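Local coordinates for protein aromatic amino acid aminotransferase I (Candida albicans WO-1, PDB 6HNB) that probably transfers the amino group of aromatic L-amino acids to 2-oxoglutarate, with pyridoxal 5'-phosphate as its cofactor, at residues 111-116 against 339-344; 180-185 against 438-443; 205-210 against 239-244; 415-420 against 458-463. All coordinates share one frame; numbering follows the deposited sequence.

Contact 1. Residues 111-116 against 339-344. Unlike the reference sequence in segment 111-116: Leu111 (reference Ser).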
loop_
_atom_site.group_PDB
_atom_site.type_symbol
_atom_site.label_atom_id
_atom_site.label_comp_id
_atom_site.label_asym_id
_atom_site.label_seq_id
_atom_site.Cartn_x
_atom_site.Cartn_y
_atom_site.Cartn_z
ATOM N N LEU A 111 8.455 -6.745 -9.820
ATOM C CA LEU A 111 9.463 -6.561 -10.910
ATOM C C LEU A 111 10.320 -7.832 -10.985
ATOM O O LEU A 111 10.715 -8.356 -9.949
ATOM C CB LEU A 111 10.248 -5.278 -10.618
ATOM C CG LEU A 111 9.430 -3.987 -10.779
ATOM C CD1 LEU A 111 10.100 -2.794 -10.099
ATOM C CD2 LEU A 111 9.162 -3.687 -12.249
ATOM N N PRO A 112 10.545 -8.437 -12.179
ATOM C CA PRO A 112 11.128 -9.782 -12.266
ATOM C C PRO A 112 12.526 -9.918 -11.634
ATOM O O PRO A 112 12.778 -10.956 -11.022
ATOM C CB PRO A 112 11.145 -10.144 -13.764
ATOM C CG PRO A 112 10.702 -8.889 -14.516
ATOM C CD PRO A 112 10.178 -7.895 -13.502
ATOM N N GLU A 113 13.363 -8.872 -11.689
ATOM C CA GLU A 113 14.732 -8.916 -11.113
ATOM C C GLU A 113 14.657 -9.044 -9.575
ATOM O O GLU A 113 15.442 -9.834 -8.984
ATOM C CB GLU A 113 15.530 -7.678 -11.529
ATOM C CG GLU A 113 15.864 -7.616 -13.008
ATOM C CD GLU A 113 14.862 -6.950 -13.952
ATOM O OE1 GLU A 113 13.727 -6.646 -13.536
ATOM O OE2 GLU A 113 15.218 -6.739 -15.132
ATOM N N PHE A 114 13.766 -8.295 -8.926
ATOM C CA PHE A 114 13.611 -8.318 -7.456
ATOM C C PHE A 114 13.061 -9.691 -7.036
ATOM O O PHE A 114 13.666 -10.309 -6.151
ATOM C CB PHE A 114 12.746 -7.155 -6.983
ATOM C CG PHE A 114 12.496 -7.221 -5.507
ATOM C CD1 PHE A 114 13.521 -6.957 -4.609
ATOM C CD2 PHE A 114 11.269 -7.643 -5.014
ATOM C CE1 PHE A 114 13.321 -7.117 -3.244
ATOM C CE2 PHE A 114 11.073 -7.793 -3.652
ATOM C CZ PHE A 114 12.091 -7.519 -2.768
ATOM N N LEU A 115 11.975 -10.169 -7.665
ATOM C CA LEU A 115 11.381 -11.489 -7.375
ATOM C C LEU A 115 12.445 -12.578 -7.488
ATOM O O LEU A 115 12.447 -13.504 -6.651
ATOM C CB LEU A 115 10.226 -11.781 -8.334
ATOM C CG LEU A 115 8.909 -11.070 -8.021
ATOM C CD1 LEU A 115 7.906 -11.297 -9.141
ATOM C CD2 LEU A 115 8.341 -11.539 -6.693
ATOM N N GLN A 116 13.290 -12.519 -8.510
ATOM C CA GLN A 116 14.267 -13.608 -8.751
ATOM C C GLN A 116 15.221 -13.667 -7.548
ATOM O O GLN A 116 15.468 -14.761 -7.049
ATOM C CB GLN A 116 15.006 -13.418 -10.081
ATOM C CG GLN A 116 16.064 -14.486 -10.350
ATOM C CD GLN A 116 16.869 -14.107 -11.571
ATOM O OE1 GLN A 116 17.505 -13.056 -11.626
ATOM N NE2 GLN A 116 16.825 -14.970 -12.576
ATOM N N LEU A 339 15.823 0.261 -5.890
ATOM C CA LEU A 339 16.989 0.441 -4.985
ATOM C C LEU A 339 17.264 -0.836 -4.172
ATOM O O LEU A 339 18.458 -1.155 -3.962
ATOM C CB LEU A 339 16.780 1.646 -4.073
ATOM C CG LEU A 339 16.959 3.001 -4.759
ATOM C CD1 LEU A 339 16.462 4.142 -3.886
ATOM C CD2 LEU A 339 18.422 3.205 -5.128
ATOM N N ALA A 340 16.236 -1.567 -3.752
ATOM C CA ALA A 340 16.407 -2.821 -2.982
ATOM C C ALA A 340 17.076 -3.851 -3.895
ATOM O O ALA A 340 18.051 -4.483 -3.456
ATOM C CB ALA A 340 15.097 -3.349 -2.458
ATOM N N ASN A 341 16.558 -4.011 -5.115
ATOM C CA ASN A 341 17.155 -4.889 -6.157
ATOM C C ASN A 341 18.638 -4.549 -6.322
ATOM O O ASN A 341 19.454 -5.510 -6.349
ATOM C CB ASN A 341 16.435 -4.762 -7.503
ATOM C CG ASN A 341 16.914 -5.775 -8.513
ATOM O OD1 ASN A 341 16.856 -6.975 -8.259
ATOM N ND2 ASN A 341 17.442 -5.291 -9.630
ATOM N N ALA A 342 18.973 -3.253 -6.477
ATOM C CA ALA A 342 20.355 -2.774 -6.732
ATOM C C ALA A 342 21.231 -3.153 -5.547
ATOM O O ALA A 342 22.315 -3.736 -5.761
ATOM C CB ALA A 342 20.431 -1.294 -6.961
ATOM N N LEU A 343 20.801 -2.800 -4.339
ATOM C CA LEU A 343 21.576 -3.110 -3.110
ATOM C C LEU A 343 21.784 -4.630 -3.037
ATOM O O LEU A 343 22.952 -5.071 -2.828
ATOM C CB LEU A 343 20.832 -2.524 -1.899
ATOM C CG LEU A 343 21.405 -2.876 -0.532
ATOM C CD1 LEU A 343 21.055 -1.813 0.487
ATOM C CD2 LEU A 343 20.888 -4.217 -0.061
ATOM N N LEU A 344 20.729 -5.426 -3.209
ATOM C CA LEU A 344 20.826 -6.889 -2.939
ATOM C C LEU A 344 21.747 -7.551 -3.977
ATOM O O LEU A 344 22.583 -8.392 -3.568
ATOM C CB LEU A 344 19.434 -7.504 -2.940
ATOM C CG LEU A 344 18.599 -7.100 -1.730
ATOM C CD1 LEU A 344 17.141 -7.466 -1.953
ATOM C CD2 LEU A 344 19.155 -7.710 -0.450
#
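Phe114 and Asn341 are the closest pair of residues, CA to CA 5.1 Å, where the first turn of helix 112-126 meets the long helix 334-377; the axes of 112-116 and 339-344 approach to 9.3 Å, with their N-to-C directions 49° apart. Asn341 reaches across to the first turn of helix 112-126. With its CG anti to the backbone N (chi1 -173°), the amide is carried to the opening turn, where OD1 and ND2 both lie 3.6 Å from Glu113 CB. The polar work of this amide is done with other partners: ND2 donates to the carbonyl of Asp95, and OD1 accepts from Arg345, which also binds the Glu113 carbonyl and thereby ties the two helices together. Glu113 turns its carboxylate away from the interface to a salt bridge with Arg101. Beside the amide, the Phe114 ring supplies the apolar half of the contact. Its CE1 meets Leu344 CD1 at 4.0 Å and Ala340 CB at 4.2 Å, one helical turn apart on helix 334-377, and the ring approaches the leucine obliquely. Phe114 also touches Val137 and Phe298, next to the cofactor-binding Ser297. This buried helix-helix junction joins the long helix, whose Leu339 and Leu343 pack on the second subunit, to the cofactor-binding domain of a class-I, fold-type I aminotransferase.

Contact 2. Residues 180-185 against 438-443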
loop_
_atom_site.group_PDB
_atom_site.type_symbol
_atom_site.label_atom_id
_atom_site.label_comp_id
_atom_site.label_asym_id
_atom_site.label_seq_id
_atom_site.Cartn_x
_atom_site.Cartn_y
_atom_site.Cartn_z
ATOM N N THR A 180 -10.979 -13.419 16.718
ATOM C CA THR A 180 -9.590 -13.801 17.110
ATOM C C THR A 180 -9.645 -14.627 18.394
ATOM O O THR A 180 -9.654 -14.035 19.483
ATOM C CB THR A 180 -8.702 -12.561 17.242
ATOM O OG1 THR A 180 -9.194 -11.674 18.255
ATOM C CG2 THR A 180 -8.619 -11.804 15.941
ATOM N N VAL A 181 -9.703 -15.944 18.264
ATOM C CA VAL A 181 -9.699 -16.890 19.410
ATOM C C VAL A 181 -8.263 -17.092 19.885
ATOM O O VAL A 181 -7.395 -17.458 19.101
ATOM C CB VAL A 181 -10.379 -18.213 19.046
ATOM C CG1 VAL A 181 -10.176 -19.259 20.136
ATOM C CG2 VAL A 181 -11.862 -17.958 18.793
ATOM N N PRO A 182 -7.982 -16.745 21.159
ATOM C CA PRO A 182 -6.627 -16.795 21.703
ATOM C C PRO A 182 -6.182 -18.231 21.985
ATOM O O PRO A 182 -6.976 -19.042 22.423
ATOM C CB PRO A 182 -6.693 -15.979 22.991
ATOM C CG PRO A 182 -8.171 -16.029 23.399
ATOM C CD PRO A 182 -8.961 -16.178 22.116
ATOM N N VAL A 183 -4.937 -18.508 21.651
ATOM C CA VAL A 183 -4.276 -19.819 21.876
ATOM C C VAL A 183 -3.325 -19.665 23.064
ATOM O O VAL A 183 -2.464 -18.736 23.056
ATOM C CB VAL A 183 -3.533 -20.258 20.608
ATOM C CG1 VAL A 183 -2.690 -21.483 20.859
ATOM C CG2 VAL A 183 -4.508 -20.520 19.479
ATOM N N THR A 184 -3.395 -20.595 24.013
ATOM C CA THR A 184 -2.662 -20.496 25.301
ATOM C C THR A 184 -1.162 -20.581 25.048
ATOM O O THR A 184 -0.726 -21.418 24.263
ATOM C CB THR A 184 -3.150 -21.556 26.289
ATOM O OG1 THR A 184 -4.552 -21.317 26.421
ATOM C CG2 THR A 184 -2.461 -21.460 27.635
ATOM N N MET A 185 -0.398 -19.730 25.712
ATOM C CA MET A 185 1.070 -19.715 25.594
ATOM C C MET A 185 1.655 -19.983 26.985
ATOM O O MET A 185 0.927 -19.768 27.974
ATOM C CB MET A 185 1.560 -18.357 25.081
ATOM C CG MET A 185 0.918 -17.907 23.782
ATOM S SD MET A 185 1.255 -16.148 23.471
ATOM C CE MET A 185 2.965 -16.177 22.927
ATOM N N LYS A 438 -3.247 -8.618 25.273
ATOM C CA LYS A 438 -4.128 -9.806 25.416
ATOM C C LYS A 438 -5.187 -9.828 24.294
ATOM O O LYS A 438 -5.921 -8.838 24.101
ATOM C CB LYS A 438 -4.802 -9.789 26.790
ATOM C CG LYS A 438 -5.590 -11.051 27.092
ATOM C CD LYS A 438 -4.711 -12.276 27.213
ATOM C CE LYS A 438 -5.464 -13.545 27.545
ATOM N NZ LYS A 438 -6.462 -13.867 26.495
ATOM N N ALA A 439 -5.328 -10.941 23.616
ATOM C CA ALA A 439 -6.303 -11.140 22.529
ATOM C C ALA A 439 -7.588 -11.681 23.154
ATOM O O ALA A 439 -7.515 -12.491 24.062
ATOM C CB ALA A 439 -5.758 -12.081 21.477
ATOM N N GLU A 440 -8.732 -11.225 22.686
ATOM C CA GLU A 440 -10.041 -11.776 23.113
ATOM C C GLU A 440 -10.864 -12.036 21.853
ATOM O O GLU A 440 -10.823 -11.206 20.909
ATOM C CB GLU A 440 -10.755 -10.830 24.081
ATOM C CG GLU A 440 -9.991 -10.565 25.374
ATOM C CD GLU A 440 -9.699 -11.767 26.270
ATOM O OE1 GLU A 440 -10.107 -12.911 25.928
ATOM O OE2 GLU A 440 -9.037 -11.565 27.307
ATOM N N GLY A 441 -11.589 -13.148 21.852
ATOM C CA GLY A 441 -12.625 -13.370 20.849
ATOM C C GLY A 441 -13.290 -14.690 21.079
ATOM O O GLY A 441 -12.707 -15.539 21.794
ATOM N N GLN A 442 -14.460 -14.841 20.461
ATOM C CA GLN A 442 -15.242 -16.091 20.491
ATOM C C GLN A 442 -15.599 -16.438 19.064
ATOM O O GLN A 442 -15.861 -15.481 18.294
ATOM C CB GLN A 442 -16.500 -15.890 21.328
ATOM C CG GLN A 442 -16.165 -15.542 22.759
ATOM C CD GLN A 442 -17.402 -15.609 23.613
ATOM O OE1 GLN A 442 -18.171 -14.655 23.688
ATOM N NE2 GLN A 442 -17.601 -16.749 24.252
ATOM N N SER A 443 -15.556 -17.733 18.743
ATOM C CA SER A 443 -16.126 -18.291 17.495
ATOM C C SER A 443 -17.641 -18.039 17.455
ATOM O O SER A 443 -18.243 -17.724 18.513
ATOM C CB SER A 443 -15.794 -19.752 17.334
ATOM O OG SER A 443 -16.137 -20.497 18.491
HETATM O O HOH W 1 -12.221 -11.276 18.373
#
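Val181 and Gly441 come within 4.8 Å, CA to CA, as the irregular but extended segment 438-443 passes over strand 179-186, the residue order of one segment running against that of the other. The strand belongs to the large mixed sheet of the fold-type I aminotransferase, whereas 438-443 lies in the connection between strands 429-433 and 459-465 of the smaller antiparallel sheet, so the contact lays one domain's loop on the other's sheet. Pro182 is the centre of the interface. Its CB packs on Ala439 CB at 4.3 Å, and its CG sits 3.7 Å from Ala439 O. Lys438 crosses this ring at about a right angle: bends at chi2 (66°) and chi4 (61°) fold the chain back until NZ donates to Ala439 O at 3.0 Å, in the carbonyl plane, with a C=O...N angle of 159°. The same ammonium forms a salt bridge with Glu440 OE2 at 3.5 Å, and the two interactions together keep it beside Pro182 CB and CG. Further along, Val181 CG2 leans on the backbone at Ser443 N, 3.7 Å away, and Gly441, having no side chain, lies close over the Thr180 carbonyl. Ala439 also touches Val161 and Leu170, and its backbone is hydrogen-bonded to that of Glu163. At the start of the strand segment a single water bridges the two backbones, accepting from Thr180 N at 3.0 Å and donating to Glu440 O at 2.9 Å.

Contact 3. Residues 205-210 against 239-244; sequences NKPKFL and YDFLII
Lys206 opens the contact: its NZ donates to Tyr239 O at 2.8 Å from well above the carbonyl plane, 47° out of it. Pro207 meets Asp240, the first residue after helix 226-239, through water: one molecule donates to Pro207 O at 2.7 Å and to Asp240 O at 2.8 Å. From Lys208 the backbones pair directly, Leu242 N giving a nearly straight bond to Lys208 O at 3.1 Å. Phe209 bridges to Leu242 in parallel register. Its CG stands between the backbone N and carbonyl carbon (chi1 63°), which brings the ring over Ile244: CG1 lies 3.6 Å from the ring centroid in a CH-pi contact. Helix 141-152 covers the sheet face carrying Phe209, Leu242 and Ile244, through Thr148 and Phe152. Leu210 uses both backbone groups, N to Leu242 O at 3.0 Å and O to Ile244 N at 2.9 Å, while its CB rests on Phe241 CE1 at 3.8 Å. Leu210, Phe241 and Ile243 all turn to helix 226-239, the connection between the two strands. Adjacent parallel strands joined through a covering helix form a beta-alpha-beta crossover unit within the mixed cofactor-binding sheet of this fold.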
loop_
_atom_site.group_PDB
_atom_site.type_symbol
_atom_site.label_atom_id
_atom_site.label_comp_id
_atom_site.label_asym_id
_atom_site.label_seq_id
_atom_site.Cartn_x
_atom_site.Cartn_y
_atom_site.Cartn_z
ATOM N N ASN A 205 -17.957 -24.125 12.464
ATOM C CA ASN A 205 -16.990 -23.976 11.352
ATOM C C ASN A 205 -15.570 -23.914 11.936
ATOM O O ASN A 205 -15.360 -23.195 12.882
ATOM C CB ASN A 205 -17.339 -22.748 10.516
ATOM C CG ASN A 205 -18.570 -22.953 9.661
ATOM O OD1 ASN A 205 -19.014 -24.080 9.467
ATOM N ND2 ASN A 205 -19.086 -21.872 9.105
ATOM N N LYS A 206 -14.626 -24.639 11.371
ATOM C CA LYS A 206 -13.222 -24.608 11.846
ATOM C C LYS A 206 -12.613 -23.230 11.590
ATOM O O LYS A 206 -13.029 -22.466 10.707
ATOM C CB LYS A 206 -12.405 -25.742 11.228
ATOM C CG LYS A 206 -12.419 -25.821 9.709
ATOM C CD LYS A 206 -11.806 -27.103 9.144
ATOM C CE LYS A 206 -12.084 -28.335 9.984
ATOM N NZ LYS A 206 -11.556 -29.566 9.348
ATOM N N PRO A 207 -11.584 -22.875 12.381
ATOM C CA PRO A 207 -10.857 -21.631 12.160
ATOM C C PRO A 207 -10.201 -21.749 10.782
ATOM O O PRO A 207 -9.910 -22.850 10.357
ATOM C CB PRO A 207 -9.868 -21.580 13.333
ATOM C CG PRO A 207 -9.654 -23.034 13.671
ATOM C CD PRO A 207 -11.005 -23.689 13.466
ATOM N N LYS A 208 -10.040 -20.626 10.087
ATOM C CA LYS A 208 -9.467 -20.612 8.727
ATOM C C LYS A 208 -7.961 -20.857 8.831
ATOM O O LYS A 208 -7.387 -21.511 7.929
ATOM C CB LYS A 208 -9.814 -19.275 8.066
ATOM C CG LYS A 208 -11.306 -18.973 7.965
ATOM C CD LYS A 208 -12.135 -20.073 7.334
ATOM C CE LYS A 208 -11.595 -20.549 5.999
ATOM N NZ LYS A 208 -11.837 -19.565 4.918
ATOM N N PHE A 209 -7.325 -20.269 9.836
ATOM C CA PHE A 209 -5.848 -20.350 10.007
ATOM C C PHE A 209 -5.430 -19.940 11.428
ATOM O O PHE A 209 -6.228 -19.375 12.186
ATOM C CB PHE A 209 -5.147 -19.503 8.933
ATOM C CG PHE A 209 -5.417 -18.017 8.951
ATOM C CD1 PHE A 209 -4.965 -17.213 10.007
ATOM C CD2 PHE A 209 -6.059 -17.395 7.876
ATOM C CE1 PHE A 209 -5.187 -15.845 10.001
ATOM C CE2 PHE A 209 -6.306 -16.029 7.895
ATOM C CZ PHE A 209 -5.858 -15.251 8.944
ATOM N N LEU A 210 -4.160 -20.207 11.727
ATOM C CA LEU A 210 -3.432 -19.778 12.933
ATOM C C LEU A 210 -2.491 -18.669 12.500
ATOM O O LEU A 210 -1.704 -18.911 11.582
ATOM C CB LEU A 210 -2.634 -20.969 13.467
ATOM C CG LEU A 210 -1.536 -20.671 14.487
ATOM C CD1 LEU A 210 -2.068 -19.937 15.696
ATOM C CD2 LEU A 210 -0.906 -21.987 14.938
ATOM N N TYR A 239 -6.351 -30.886 11.141
ATOM C CA TYR A 239 -7.645 -30.165 11.259
ATOM C C TYR A 239 -7.871 -29.274 10.028
ATOM O O TYR A 239 -8.954 -28.637 9.930
ATOM C CB TYR A 239 -7.699 -29.412 12.593
ATOM C CG TYR A 239 -7.773 -30.310 13.803
ATOM C CD1 TYR A 239 -8.965 -30.923 14.166
ATOM C CD2 TYR A 239 -6.656 -30.581 14.576
ATOM C CE1 TYR A 239 -9.042 -31.768 15.266
ATOM C CE2 TYR A 239 -6.717 -31.428 15.669
ATOM C CZ TYR A 239 -7.917 -32.011 16.035
ATOM O OH TYR A 239 -7.992 -32.827 17.132
ATOM N N ASP A 240 -6.897 -29.232 9.113
ATOM C CA ASP A 240 -6.998 -28.529 7.804
ATOM C C ASP A 240 -7.268 -27.020 8.001
ATOM O O ASP A 240 -8.283 -26.544 7.521
ATOM C CB ASP A 240 -8.070 -29.146 6.895
ATOM C CG ASP A 240 -7.999 -28.637 5.458
ATOM O OD1 ASP A 240 -6.900 -28.211 5.033
ATOM O OD2 ASP A 240 -9.041 -28.655 4.765
ATOM N N PHE A 241 -6.373 -26.296 8.672
ATOM C CA PHE A 241 -6.300 -24.810 8.637
ATOM C C PHE A 241 -4.890 -24.403 8.152
ATOM O O PHE A 241 -3.987 -25.233 8.107
ATOM C CB PHE A 241 -6.730 -24.221 9.986
ATOM C CG PHE A 241 -5.915 -24.649 11.175
ATOM C CD1 PHE A 241 -4.692 -24.048 11.446
ATOM C CD2 PHE A 241 -6.394 -25.612 12.057
ATOM C CE1 PHE A 241 -3.959 -24.415 12.564
ATOM C CE2 PHE A 241 -5.653 -25.976 13.171
ATOM C CZ PHE A 241 -4.430 -25.399 13.409
ATOM N N LEU A 242 -4.731 -23.152 7.728
ATOM C CA LEU A 242 -3.426 -22.627 7.258
ATOM C C LEU A 242 -2.637 -22.149 8.482
ATOM O O LEU A 242 -3.234 -21.962 9.541
ATOM C CB LEU A 242 -3.650 -21.482 6.263
ATOM C CG LEU A 242 -4.540 -21.820 5.063
ATOM C CD1 LEU A 242 -5.086 -20.569 4.404
ATOM C CD2 LEU A 242 -3.762 -22.629 4.036
ATOM N N ILE A 243 -1.343 -21.948 8.298
ATOM C CA ILE A 243 -0.467 -21.226 9.255
ATOM C C ILE A 243 0.047 -19.997 8.518
ATOM O O ILE A 243 0.592 -20.144 7.426
ATOM C CB ILE A 243 0.681 -22.090 9.792
ATOM C CG1 ILE A 243 0.144 -23.312 10.538
ATOM C CG2 ILE A 243 1.663 -21.275 10.659
ATOM C CD1 ILE A 243 1.192 -24.379 10.768
ATOM N N ILE A 244 -0.237 -18.837 9.088
ATOM C CA ILE A 244 0.280 -17.543 8.609
ATOM C C ILE A 244 1.430 -17.209 9.540
ATOM O O ILE A 244 1.136 -16.877 10.713
ATOM C CB ILE A 244 -0.817 -16.485 8.640
ATOM C CG1 ILE A 244 -2.123 -16.989 8.009
ATOM C CG2 ILE A 244 -0.303 -15.220 8.003
ATOM C CD1 ILE A 244 -2.019 -17.426 6.562
HETATM O O HOH W 2 -9.954 -24.385 8.187
#

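Contact 4. Residues 415-420 against 458-463; sequences KVEAAV and THIFFR
Glu417 meets Ile460 and Phe462 where helix 413-427 lies along strand 459-465; the short axes of 415-420 and 459-463 are 9.0 Å apart and their N-to-C directions differ by 34°. Followed outward, Glu417 begins apolar: CB rests 3.8 Å from Ile460 CD1, which is wedged under this turn and also touches Val416 CG1 at 4.1 Å. Next, CG comes within 4.0 Å of Phe462 CZ. A first torsion anti to the backbone N (chi1 -170°) and an extended chain beyond it carry the carboxylate past Ile460 and Phe462 to the strand backbone at Phe461. There OE2 accepts from a water at 2.8 Å, and that water in turn accepts from Phe461 N at 2.9 Å, while OE1 is bound by Ser435. Partners on both oxygens thus fix the rotation of a buried carboxylate. The carboxylate plane stands 70° from the Phe462 ring. Glu417 O lies at the edge of that ring, near its plane, 3.5 Å from Phe462 CZ, while Val420 CG1 approaches CE1 obliquely at 3.7 Å; Phe481 of helix 471-489 meets the ring edge-to-face. Phe461 has its CB turned away from the helix, and a molecule probably from the crystallisation liquor is bound near its side chain; two residues on, Arg463 hydrogen-bonds through NH1 to OD1 of the cofactor-binding Asn218. A helix packed on an antiparallel sheet in this way is the architecture of the small C-terminal domain of fold-type I aminotransferases.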
loop_
_atom_site.group_PDB
_atom_site.type_symbol
_atom_site.label_atom_id
_atom_site.label_comp_id
_atom_site.label_asym_id
_atom_site.label_seq_id
_atom_site.Cartn_x
_atom_site.Cartn_y
_atom_site.Cartn_z
ATOM N N LYS A 415 -4.526 -4.485 38.687
ATOM C CA LYS A 415 -4.300 -3.302 39.555
ATOM C C LYS A 415 -2.842 -3.311 40.003
ATOM O O LYS A 415 -2.246 -2.234 40.146
ATOM C CB LYS A 415 -5.281 -3.274 40.738
ATOM C CG LYS A 415 -6.634 -2.676 40.398
ATOM C CD LYS A 415 -7.666 -2.854 41.496
ATOM C CE LYS A 415 -9.054 -2.443 41.043
ATOM N NZ LYS A 415 -10.057 -2.740 42.090
ATOM N N VAL A 416 -2.275 -4.497 40.200
ATOM C CA VAL A 416 -0.821 -4.582 40.513
ATOM C C VAL A 416 -0.039 -4.134 39.278
ATOM O O VAL A 416 0.897 -3.306 39.425
ATOM C CB VAL A 416 -0.423 -5.991 40.973
ATOM C CG1 VAL A 416 1.073 -6.113 41.099
ATOM C CG2 VAL A 416 -1.105 -6.357 42.277
ATOM N N GLU A 417 -0.414 -4.595 38.089
ATOM C CA GLU A 417 0.229 -4.132 36.815
ATOM C C GLU A 417 0.172 -2.595 36.691
ATOM O O GLU A 417 1.223 -1.963 36.392
ATOM C CB GLU A 417 -0.425 -4.822 35.626
ATOM C CG GLU A 417 0.293 -4.619 34.297
ATOM C CD GLU A 417 -0.542 -5.077 33.118
ATOM O OE1 GLU A 417 -1.700 -4.603 33.024
ATOM O OE2 GLU A 417 -0.063 -5.919 32.317
ATOM N N ALA A 418 -1.000 -1.987 36.897
ATOM C CA ALA A 418 -1.183 -0.520 36.796
ATOM C C ALA A 418 -0.270 0.171 37.814
ATOM O O ALA A 418 0.388 1.175 37.467
ATOM C CB ALA A 418 -2.644 -0.165 36.991
ATOM N N ALA A 419 -0.167 -0.375 39.022
ATOM C CA ALA A 419 0.629 0.234 40.111
ATOM C C ALA A 419 2.124 0.174 39.777
ATOM O O ALA A 419 2.832 1.194 39.975
ATOM C CB ALA A 419 0.291 -0.423 41.432
ATOM N N VAL A 420 2.604 -0.948 39.235
ATOM C CA VAL A 420 4.029 -1.109 38.846
ATOM C C VAL A 420 4.325 -0.177 37.670
ATOM O O VAL A 420 5.379 0.487 37.696
ATOM C CB VAL A 420 4.369 -2.574 38.540
ATOM C CG1 VAL A 420 5.742 -2.715 37.907
ATOM C CG2 VAL A 420 4.252 -3.408 39.801
ATOM N N THR A 458 -2.193 -15.297 38.524
ATOM C CA THR A 458 -1.594 -14.306 39.451
ATOM C C THR A 458 -0.407 -13.595 38.811
ATOM O O THR A 458 0.001 -12.607 39.382
ATOM C CB THR A 458 -1.157 -14.961 40.758
ATOM O OG1 THR A 458 -0.262 -15.999 40.365
ATOM C CG2 THR A 458 -2.324 -15.465 41.576
ATOM N N HIS A 459 0.115 -14.074 37.677
ATOM C CA HIS A 459 1.335 -13.480 37.049
ATOM C C HIS A 459 0.952 -12.412 36.023
ATOM O O HIS A 459 -0.039 -12.582 35.288
ATOM C CB HIS A 459 2.236 -14.572 36.448
ATOM C CG HIS A 459 2.867 -15.418 37.501
ATOM N ND1 HIS A 459 2.168 -16.451 38.118
ATOM C CD2 HIS A 459 4.083 -15.354 38.092
ATOM C CE1 HIS A 459 2.943 -17.010 39.047
ATOM N NE2 HIS A 459 4.143 -16.343 39.048
ATOM N N ILE A 460 1.774 -11.379 35.953
ATOM C CA ILE A 460 1.666 -10.270 34.980
ATOM C C ILE A 460 3.035 -10.156 34.315
ATOM O O ILE A 460 3.986 -10.759 34.831
ATOM C CB ILE A 460 1.254 -8.968 35.696
ATOM C CG1 ILE A 460 2.287 -8.560 36.748
ATOM C CG2 ILE A 460 -0.151 -9.072 36.291
ATOM C CD1 ILE A 460 2.103 -7.156 37.313
ATOM N N PHE A 461 3.153 -9.360 33.258
ATOM C CA PHE A 461 4.459 -9.098 32.625
ATOM C C PHE A 461 4.437 -7.730 31.957
ATOM O O PHE A 461 3.348 -7.132 31.783
ATOM C CB PHE A 461 4.857 -10.224 31.665
ATOM C CG PHE A 461 4.094 -10.274 30.360
ATOM C CD1 PHE A 461 2.832 -10.832 30.305
ATOM C CD2 PHE A 461 4.656 -9.775 29.192
ATOM C CE1 PHE A 461 2.120 -10.851 29.120
ATOM C CE2 PHE A 461 3.950 -9.811 28.009
ATOM C CZ PHE A 461 2.693 -10.377 27.965
ATOM N N PHE A 462 5.649 -7.254 31.700
ATOM C CA PHE A 462 5.969 -6.037 30.940
ATOM C C PHE A 462 6.855 -6.413 29.762
ATOM O O PHE A 462 7.720 -7.274 29.938
ATOM C CB PHE A 462 6.684 -5.033 31.836
ATOM C CG PHE A 462 5.757 -4.362 32.810
ATOM C CD1 PHE A 462 5.385 -4.999 33.985
ATOM C CD2 PHE A 462 5.197 -3.126 32.509
ATOM C CE1 PHE A 462 4.500 -4.382 34.866
ATOM C CE2 PHE A 462 4.319 -2.516 33.391
ATOM C CZ PHE A 462 3.972 -3.147 34.564
ATOM N N ARG A 463 6.649 -5.728 28.642
ATOM C CA ARG A 463 7.466 -5.826 27.415
ATOM C C ARG A 463 8.405 -4.627 27.365
ATOM O O ARG A 463 7.953 -3.488 27.521
ATOM C CB ARG A 463 6.579 -5.874 26.167
ATOM C CG ARG A 463 7.361 -6.090 24.880
ATOM C CD ARG A 463 6.590 -5.660 23.649
ATOM N NE ARG A 463 6.598 -4.224 23.447
ATOM C CZ ARG A 463 5.985 -3.607 22.446
ATOM N NH1 ARG A 463 5.314 -4.301 21.537
ATOM N NH2 ARG A 463 6.042 -2.298 22.348
HETATM O O HOH W 3 0.510 -8.612 32.310
#

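In the fold
Contacts 2 and 3 share the large mixed sheet, their centres 14 Å apart, and contact 3 falls within the chain span of contacts 1 and 2. Contact 4 packs helix 413-427 on the small antiparallel sheet, its centre 20 Å from that of contact 2. The loop of contact 2 connects strands 429-433 and 459-465 of that same small sheet, so the segments of contacts 2 and 4 alternate along the chain, and contact 2 joins the two domains. Contact 1, closed before contact 4 opens, lies on the far side of the chain's centre, 46 Å from contact 4 between centres. Together they span the cofactor-binding domain, the long helix 334-377 and the C-terminal domain.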